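Local coordinates for protein BIM1 (Saccharomyces cerevisiae, PDB 2QJX), which binds microtubules, including at their plus ends, and is represented here by its calponin-homology domain, at residues Ile42-Ser45 with Asp49-Met52. Residues are numbered along the deposited sequence; the frame is centred on the assembly and turned at random.
Sequences IMDS and DLPM
Asp-44 and Leu-50 pass side by side, pointing opposite ways: the aspartate reaches from helix 37-47 to the loop backbone, the leucine back to the helix. A chi1 of -171°, which swings CG away from the backbone N, carries the carboxylate of Asp-44 off the helix, and OD1 accepts a hydrogen bond from the backbone N of Leu-50 at 3.3 Å. That N-H comes in on the anti side of OD1, 20° out of the carboxylate plane, and the N-H...O angle of 150° makes the bond moderately bent. In the return direction, Leu-50 CD2 lies 3.7 Å from Asp-44 CA and 4.2 Å from Met-43 CB, covering the helix backbone with a methyl group. Selenomethionine Met-52 passes over the aspartate at a slant: its CG is 3.5 Å from Asp-44 OD2, and its bent chain carries SE back to 3.8 Å from Asp-44 CB. OD2 is also hydrogen-bonded to Tyr-118 OH and salt-bridged to Arg-123 NE, whereas Asp-49 pairs with Arg-78 and His-79. Replacing Asp-44 by alanine is likely to leave the Leu-50 N-H without this acceptor, and Tyr-118 and Arg-123 without their carboxylate mate. The example illustrates how one buried acid in a calponin-homology domain can join three parts of the chain: OD1 meets a loop amide, OD2 meets Tyr-118 and Arg-123, and Arg-123 is likely to stabilise its negative charge.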
# COMPACT_ATOMS: atom_id res chain seq x y z
N ILE A 42 -1.25 -3.76 -0.95
CA ILE A 42 -2.70 -3.82 -1.01
C ILE A 42 -3.03 -4.09 -2.48
O ILE A 42 -3.89 -4.91 -2.81
CB ILE A 42 -3.37 -2.51 -0.58
CG1 ILE A 42 -3.20 -2.32 0.93
CG2 ILE A 42 -4.86 -2.53 -0.93
CD1 ILE A 42 -3.85 -1.06 1.46
N MSE A 43 -2.34 -3.39 -3.38
CA MSE A 43 -2.57 -3.59 -4.80
C MSE A 43 -2.16 -5.00 -5.21
O MSE A 43 -2.76 -5.59 -6.11
CB MSE A 43 -1.81 -2.55 -5.62
CG MSE A 43 -2.31 -1.11 -5.42
SE MSE A 43 -4.18 -0.85 -5.92
CE MSE A 43 -3.94 -0.43 -7.79
N ASP A 44 -1.14 -5.56 -4.56
CA ASP A 44 -0.72 -6.92 -4.90
C ASP A 44 -1.81 -7.92 -4.49
O ASP A 44 -2.06 -8.89 -5.21
CB ASP A 44 0.60 -7.29 -4.21
CG ASP A 44 1.18 -8.62 -4.71
OD1 ASP A 44 1.39 -8.73 -5.94
OD2 ASP A 44 1.43 -9.54 -3.89
N SER A 45 -2.46 -7.68 -3.36
CA SER A 45 -3.51 -8.60 -2.92
C SER A 45 -4.66 -8.64 -3.94
O SER A 45 -5.33 -9.66 -4.10
CB SER A 45 -4.06 -8.20 -1.55
OG SER A 45 -4.78 -6.98 -1.61
N ASP A 49 0.36 -8.93 -9.37
CA ASP A 49 1.43 -8.84 -10.35
C ASP A 49 2.45 -7.75 -10.01
O ASP A 49 3.18 -7.28 -10.87
CB ASP A 49 0.87 -8.63 -11.77
CG ASP A 49 0.22 -7.27 -11.96
OD1 ASP A 49 0.05 -6.53 -10.97
OD2 ASP A 49 -0.12 -6.94 -13.12
N LEU A 50 2.48 -7.37 -8.73
CA LEU A 50 3.42 -6.36 -8.25
C LEU A 50 4.78 -7.00 -8.01
O LEU A 50 4.86 -8.16 -7.62
CB LEU A 50 2.92 -5.76 -6.93
CG LEU A 50 1.82 -4.70 -6.92
CD1 LEU A 50 2.41 -3.38 -7.36
CD2 LEU A 50 0.65 -5.12 -7.81
N PRO A 51 5.87 -6.26 -8.27
CA PRO A 51 7.23 -6.76 -8.08
C PRO A 51 7.57 -6.65 -6.59
O PRO A 51 8.39 -5.83 -6.18
CB PRO A 51 8.06 -5.83 -8.94
CG PRO A 51 7.32 -4.54 -8.84
CD PRO A 51 5.88 -4.96 -8.98
N MSE A 52 6.92 -7.49 -5.79
CA MSE A 52 7.10 -7.46 -4.35
C MSE A 52 8.55 -7.55 -3.87
O MSE A 52 8.90 -6.89 -2.90
CB MSE A 52 6.26 -8.56 -3.70
CG MSE A 52 4.75 -8.32 -3.79
SE MSE A 52 4.15 -6.64 -2.99
CE MSE A 52 4.60 -7.02 -1.15